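Local coordinates for molybdopterin biosynthesis moeA protein (Pyrococcus horikoshii, PDB 1WU2) that probably takes part in molybdenum cofactor biosynthesis, helping to insert molybdenum into adenylylated molybdopterin, as in other MoeA proteins, at residues A374-P379 and E383-G388; E344-Y349 and A355-K360. All blocks are in the same frame, centred on the assembly; numbering follows the deposited sequence.

Interaction 1: residues A374-P379 and E383-G388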
loop_
_atom_site.group_PDB
_atom_site.type_symbol
_atom_site.label_atom_id
_atom_site.label_comp_id
_atom_site.label_asym_id
_atom_site.label_seq_id
_atom_site.Cartn_x
_atom_site.Cartn_y
_atom_site.Cartn_z
ATOM N N ALA A 374 -3.592 -1.749 11.535
ATOM C CA ALA A 374 -2.507 -2.710 11.598
ATOM C C ALA A 374 -2.918 -3.872 12.477
ATOM O O ALA A 374 -4.019 -3.883 13.022
ATOM C CB ALA A 374 -1.251 -2.040 12.170
ATOM N N TYR A 375 -2.036 -4.851 12.612
ATOM C CA TYR A 375 -2.250 -5.913 13.575
ATOM C C TYR A 375 -0.961 -6.408 14.209
ATOM O O TYR A 375 0.122 -6.294 13.645
ATOM C CB TYR A 375 -3.050 -7.068 12.961
ATOM C CG TYR A 375 -2.397 -7.802 11.809
ATOM C CD1 TYR A 375 -1.659 -8.965 12.028
ATOM C CD2 TYR A 375 -2.560 -7.367 10.500
ATOM C CE1 TYR A 375 -1.085 -9.664 10.971
ATOM C CE2 TYR A 375 -1.988 -8.058 9.434
ATOM C CZ TYR A 375 -1.253 -9.204 9.677
ATOM O OH TYR A 375 -0.684 -9.889 8.631
ATOM N N LEU A 376 -1.116 -6.944 15.410
ATOM C CA LEU A 376 -0.039 -7.528 16.180
ATOM C C LEU A 376 -0.366 -9.000 16.386
ATOM O O LEU A 376 -1.510 -9.354 16.647
ATOM C CB LEU A 376 0.067 -6.813 17.530
ATOM C CG LEU A 376 0.852 -7.511 18.640
ATOM C CD1 LEU A 376 2.318 -7.582 18.281
ATOM C CD2 LEU A 376 0.652 -6.780 19.949
ATOM N N GLU A 377 0.641 -9.853 16.279
ATOM C CA GLU A 377 0.468 -11.277 16.513
ATOM C C GLU A 377 1.190 -11.671 17.796
ATOM O O GLU A 377 2.373 -11.378 17.963
ATOM C CB GLU A 377 1.005 -12.076 15.333
ATOM C CG GLU A 377 0.183 -11.911 14.063
ATOM C CD GLU A 377 0.956 -12.303 12.823
ATOM O OE1 GLU A 377 1.071 -13.518 12.544
ATOM O OE2 GLU A 377 1.462 -11.396 12.132
ATOM N N ILE A 378 0.461 -12.322 18.697
ATOM C CA ILE A 378 1.007 -12.817 19.953
ATOM C C ILE A 378 0.978 -14.344 19.911
ATOM O O ILE A 378 -0.101 -14.932 19.893
ATOM C CB ILE A 378 0.178 -12.289 21.144
ATOM C CG1 ILE A 378 0.065 -10.760 21.077
ATOM C CG2 ILE A 378 0.802 -12.732 22.469
ATOM C CD1 ILE A 378 -0.897 -10.155 22.083
ATOM N N PRO A 379 2.146 -14.991 19.875
ATOM C CA PRO A 379 2.211 -16.460 19.879
ATOM C C PRO A 379 1.549 -17.120 21.093
ATOM O O PRO A 379 1.216 -16.460 22.083
ATOM C CB PRO A 379 3.715 -16.753 19.875
ATOM C CG PRO A 379 4.356 -15.519 19.360
ATOM C CD PRO A 379 3.488 -14.385 19.799
ATOM N N GLU A 383 1.961 -14.918 27.539
ATOM C CA GLU A 383 0.841 -14.511 28.391
ATOM C C GLU A 383 0.415 -13.064 28.134
ATOM O O GLU A 383 -0.579 -12.610 28.694
ATOM C CB GLU A 383 1.202 -14.663 29.871
ATOM C CG GLU A 383 1.670 -16.056 30.273
ATOM C CD GLU A 383 3.111 -16.085 30.751
ATOM O OE1 GLU A 383 3.468 -15.274 31.636
ATOM O OE2 GLU A 383 3.887 -16.924 30.242
ATOM N N GLY A 384 1.179 -12.342 27.316
ATOM C CA GLY A 384 0.838 -10.980 26.938
ATOM C C GLY A 384 1.987 -9.997 27.057
ATOM O O GLY A 384 3.050 -10.326 27.591
ATOM N N TYR A 385 1.761 -8.785 26.554
ATOM C CA TYR A 385 2.750 -7.708 26.595
ATOM C C TYR A 385 2.279 -6.548 27.467
ATOM O O TYR A 385 1.087 -6.277 27.561
ATOM C CB TYR A 385 3.025 -7.185 25.183
ATOM C CG TYR A 385 3.410 -8.249 24.176
ATOM C CD1 TYR A 385 4.284 -9.282 24.515
ATOM C CD2 TYR A 385 2.902 -8.219 22.881
ATOM C CE1 TYR A 385 4.639 -10.258 23.590
ATOM C CE2 TYR A 385 3.253 -9.187 21.949
ATOM C CZ TYR A 385 4.122 -10.205 22.310
ATOM O OH TYR A 385 4.472 -11.168 21.395
ATOM N N ARG A 386 3.232 -5.864 28.094
ATOM C CA ARG A 386 2.952 -4.679 28.894
ATOM C C ARG A 386 3.100 -3.424 28.046
ATOM O O ARG A 386 3.754 -3.442 27.005
ATOM C CB ARG A 386 3.925 -4.584 30.071
ATOM C CG ARG A 386 4.017 -5.833 30.933
ATOM C CD ARG A 386 5.355 -6.566 30.879
ATOM N NE ARG A 386 5.995 -6.653 32.194
ATOM C CZ ARG A 386 6.623 -5.649 32.811
ATOM N NH1 ARG A 386 6.711 -4.446 32.251
ATOM N NH2 ARG A 386 7.170 -5.851 34.007
ATOM N N ARG A 387 2.492 -2.337 28.503
ATOM C CA ARG A 387 2.691 -1.030 27.895
ATOM C C ARG A 387 4.132 -0.594 28.147
ATOM O O ARG A 387 4.654 -0.778 29.245
ATOM C CB ARG A 387 1.699 -0.005 28.461
ATOM C CG ARG A 387 1.851 0.289 29.953
ATOM C CD ARG A 387 0.574 0.787 30.618
ATOM N NE ARG A 387 0.833 1.444 31.900
ATOM C CZ ARG A 387 1.128 0.821 33.042
ATOM N NH1 ARG A 387 1.216 -0.506 33.102
ATOM N NH2 ARG A 387 1.339 1.537 34.141
ATOM N N GLY A 388 4.775 -0.043 27.120
ATOM C CA GLY A 388 6.187 0.296 27.174
ATOM C C GLY A 388 7.048 -0.676 26.385
ATOM O O GLY A 388 8.083 -0.286 25.848
#
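The Tyr385 ring is the one flat group that crosses between these segments, and it meets two side chains of strand 374-378. Leu376 reaches its edge, with CD2 near the ring plane and 4.0 Å from Tyr385 CD2. Ile378 comes in obliquely, setting CG1 3.7 Å from Tyr385 CE2 as the two side chains run past each other in opposite directions. At the far end of the ring, Pro379 lies roughly at right angles to the tyrosine, its CD 3.7 Å from Tyr385 OH. On the other side of the strand, the ring of Tyr375 has Glu377 CD in its plane at the edge and is stacked with Phe345.

The Tyr385 ring gets there because CG lies anti to its own carbonyl carbon (chi1 -53°), which sends it across to the strand. Leu376 answers with CG anti to the backbone N (chi1 163°), and both of its methyls come near the same edge of the ring, CD1 standing 4.1 Å from Tyr385 CE2. The backbones stay well apart: even the nearest pair, Ile378 CA and Gly384 CA, is 7.2 Å distant. Strand 384-385 pairs instead with strand 336-337, whose Ile336 also touches Leu376 and Ile378, while Val391 of strand 390-395 packs on both Leu376 and Tyr385.

No hydrogen bond joins the two segments. Glu377 O is 4.0 Å from Tyr385 OH, too long for one, and the Glu377 carboxylate points to the other side, where OE1 hydrogen-bonds to Tyr343 OH. The contact is therefore held by apolar packing alone: the ring carbons of a tyrosine lie against two branched aliphatic residues, one at the edge and one obliquely, and its hydroxyl end borders a proline, with no directional bond between the segments to fix the rotation of the ring.

Interaction 2: residues E344-Y349 and A355-K360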
loop_
_atom_site.group_PDB
_atom_site.type_symbol
_atom_site.label_atom_id
_atom_site.label_comp_id
_atom_site.label_asym_id
_atom_site.label_seq_id
_atom_site.Cartn_x
_atom_site.Cartn_y
_atom_site.Cartn_z
ATOM N N GLU A 344 -3.028 -14.791 19.179
ATOM C CA GLU A 344 -3.856 -13.586 19.191
ATOM C C GLU A 344 -3.643 -12.725 17.948
ATOM O O GLU A 344 -2.525 -12.317 17.651
ATOM C CB GLU A 344 -3.569 -12.716 20.429
ATOM C CG GLU A 344 -3.279 -13.452 21.731
ATOM C CD GLU A 344 -4.466 -14.225 22.263
ATOM O OE1 GLU A 344 -5.599 -13.994 21.788
ATOM O OE2 GLU A 344 -4.258 -15.067 23.163
ATOM N N PHE A 345 -4.730 -12.444 17.238
ATOM C CA PHE A 345 -4.753 -11.419 16.204
ATOM C C PHE A 345 -5.328 -10.168 16.860
ATOM O O PHE A 345 -6.520 -10.108 17.164
ATOM C CB PHE A 345 -5.617 -11.879 15.027
ATOM C CG PHE A 345 -5.614 -10.937 13.850
ATOM C CD1 PHE A 345 -6.592 -9.959 13.725
ATOM C CD2 PHE A 345 -4.655 -11.054 12.851
ATOM C CE1 PHE A 345 -6.608 -9.098 12.628
ATOM C CE2 PHE A 345 -4.662 -10.200 11.754
ATOM C CZ PHE A 345 -5.638 -9.215 11.646
ATOM N N ILE A 346 -4.471 -9.180 17.087
ATOM C CA ILE A 346 -4.834 -7.980 17.834
ATOM C C ILE A 346 -4.833 -6.780 16.911
ATOM O O ILE A 346 -3.826 -6.487 16.277
ATOM C CB ILE A 346 -3.831 -7.741 18.989
ATOM C CG1 ILE A 346 -3.803 -8.941 19.945
ATOM C CG2 ILE A 346 -4.166 -6.451 19.738
ATOM C CD1 ILE A 346 -5.151 -9.291 20.560
ATOM N N LYS A 347 -5.959 -6.080 16.854
ATOM C CA LYS A 347 -6.094 -4.903 16.003
ATOM C C LYS A 347 -5.437 -3.699 16.674
ATOM O O LYS A 347 -5.652 -3.444 17.854
ATOM C CB LYS A 347 -7.569 -4.629 15.702
ATOM C CG LYS A 347 -8.243 -5.743 14.898
ATOM C CD LYS A 347 -9.762 -5.746 15.067
ATOM C CE LYS A 347 -10.197 -6.416 16.371
ATOM N NZ LYS A 347 -9.874 -7.879 16.416
ATOM N N ILE A 348 -4.635 -2.974 15.897
ATOM C CA ILE A 348 -3.827 -1.857 16.378
ATOM C C ILE A 348 -4.092 -0.615 15.535
ATOM O O ILE A 348 -4.194 -0.715 14.323
ATOM C CB ILE A 348 -2.329 -2.224 16.238
ATOM C CG1 ILE A 348 -1.970 -3.446 17.097
ATOM C CG2 ILE A 348 -1.432 -1.020 16.556
ATOM C CD1 ILE A 348 -2.128 -3.246 18.585
ATOM N N TYR A 349 -4.195 0.553 16.165
ATOM C CA TYR A 349 -4.059 1.812 15.435
ATOM C C TYR A 349 -2.676 2.381 15.699
ATOM O O TYR A 349 -2.373 2.808 16.813
ATOM C CB TYR A 349 -5.127 2.847 15.795
ATOM C CG TYR A 349 -5.114 4.021 14.832
ATOM C CD1 TYR A 349 -4.472 5.216 15.156
ATOM C CD2 TYR A 349 -5.712 3.917 13.582
ATOM C CE1 TYR A 349 -4.447 6.282 14.261
ATOM C CE2 TYR A 349 -5.693 4.972 12.683
ATOM C CZ TYR A 349 -5.062 6.151 13.025
ATOM O OH TYR A 349 -5.052 7.192 12.122
ATOM N N ALA A 355 1.698 2.001 19.105
ATOM C CA ALA A 355 0.626 1.047 18.824
ATOM C C ALA A 355 -0.474 1.112 19.890
ATOM O O ALA A 355 -0.300 0.613 21.001
ATOM C CB ALA A 355 1.195 -0.367 18.743
ATOM N N ARG A 356 -1.601 1.727 19.538
ATOM C CA ARG A 356 -2.764 1.825 20.417
ATOM C C ARG A 356 -3.709 0.658 20.144
ATOM O O ARG A 356 -4.203 0.508 19.033
ATOM C CB ARG A 356 -3.493 3.152 20.181
ATOM C CG ARG A 356 -4.737 3.359 21.045
ATOM C CD ARG A 356 -5.283 4.784 21.023
ATOM N NE ARG A 356 -5.701 5.210 19.684
ATOM C CZ ARG A 356 -6.819 4.819 19.062
ATOM N NH1 ARG A 356 -7.672 3.979 19.641
ATOM N NH2 ARG A 356 -7.090 5.279 17.844
ATOM N N VAL A 357 -3.966 -0.155 21.160
ATOM C CA VAL A 357 -4.791 -1.348 20.997
ATOM C C VAL A 357 -6.280 -0.998 20.940
ATOM O O VAL A 357 -6.811 -0.348 21.843
ATOM C CB VAL A 357 -4.544 -2.358 22.141
ATOM C CG1 VAL A 357 -5.481 -3.560 22.035
ATOM C CG2 VAL A 357 -3.097 -2.826 22.129
ATOM N N ILE A 358 -6.940 -1.424 19.866
ATOM C CA ILE A 358 -8.394 -1.365 19.775
ATOM C C ILE A 358 -8.958 -2.666 20.327
ATOM O O ILE A 358 -8.729 -3.739 19.765
ATOM C CB ILE A 358 -8.852 -1.163 18.314
ATOM C CG1 ILE A 358 -8.271 0.134 17.753
ATOM C CG2 ILE A 358 -10.379 -1.124 18.218
ATOM C CD1 ILE A 358 -7.161 -0.091 16.796
ATOM N N LYS A 359 -9.685 -2.564 21.435
ATOM C CA LYS A 359 -10.388 -3.710 22.009
ATOM C C LYS A 359 -11.872 -3.603 21.694
ATOM O O LYS A 359 -12.477 -2.545 21.867
ATOM C CB LYS A 359 -10.182 -3.831 23.531
ATOM C CG LYS A 359 -9.936 -2.531 24.295
ATOM C CD LYS A 359 -8.443 -2.236 24.405
ATOM C CE LYS A 359 -8.173 -0.780 24.749
ATOM N NZ LYS A 359 -6.712 -0.503 24.879
ATOM N N LYS A 360 -12.445 -4.698 21.203
ATOM C CA LYS A 360 -13.892 -4.802 21.042
ATOM C C LYS A 360 -14.327 -6.280 21.010
ATOM O O LYS A 360 -13.664 -7.138 21.602
ATOM C CB LYS A 360 -14.354 -4.011 19.805
ATOM C CG LYS A 360 -15.828 -3.557 19.848
ATOM C CD LYS A 360 -16.020 -2.042 19.900
ATOM C CE LYS A 360 -17.366 -1.643 19.283
ATOM N NZ LYS A 360 -17.873 -0.327 19.769
HETATM O O HOH W 1 -8.198 -6.631 19.212
#
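Tyr349 and Arg356 form an antiparallel hydrogen-bonded pair: Tyr349 N donates to Arg356 O at 2.9 Å, and Arg356 N to Tyr349 O at 3.0 Å. A third backbone bond runs from Ile358 N to Lys347 O, 3.1 Å. The return bond there is replaced by a water, which accepts from Lys347 N and donates to Ile358 O at 3.0 Å. The backbones move apart toward this end; the short strand segments 344-349 and 355-357 run at 128° to each other. Just beyond, Lys359 NZ hydrogen-bonds to Val357 O and makes a salt bridge with Asp334.

Beside the hydrogen-bonded pair, Arg356 runs extended and then bends at chi3 (61°), laying one guanidinium face on Tyr349 CB, with NH2 3.7 Å from that atom. The guanidinium and the tyrosine ring are 33° from coplanar. Ile358 CD1 also reaches Tyr349 CB, at 3.7 Å. On the opposite face Ile346, Ile348, Ala355 and Val357 pack together. Ile348 fits its two branches against two residues: CG2 presses tightly on Ala355 CB at 3.5 Å, and CD1 meets Val357 CG2 at 3.7 Å, while Ile346 CG2 touches Val357 CG1. Replacing Ile348 by alanine would remove both branches and is likely to leave Ala355 CB and Val357 CG2 without these partners.

This is the beta hairpin of strands 343-351 and 354-357. Tyr349 packs on Asn323 of the second subunit. Strand 374-378 pairs with the first strand and strand 327-332 with the second, while Phe345 and Lys347 turn to helix 300-319, Lys347 also meeting helix 367-371.

Overall arrangement
Interaction 2 comes first along the chain and closes before interaction 1 opens, so the two follow in series within the C-terminal region (domain IV) of MoeA. Their centres lie 9 Å apart. Strands 343-351 and 374-378 are antiparallel neighbours in one mixed sheet, joined by probable backbone hydrogen bonds from Leu376 N to Ile346 O and from Glu344 N to Ile378 O. Strand 343-351 thus has the hairpin partner on one side and strand 374-378 on the other, with strand 281-282 also pairing with it. Strand 384-385 belongs to a small separate sheet with strand 336-337, so interaction 1 ties that sheet to the main one, while interaction 2 is a hairpin within the main one.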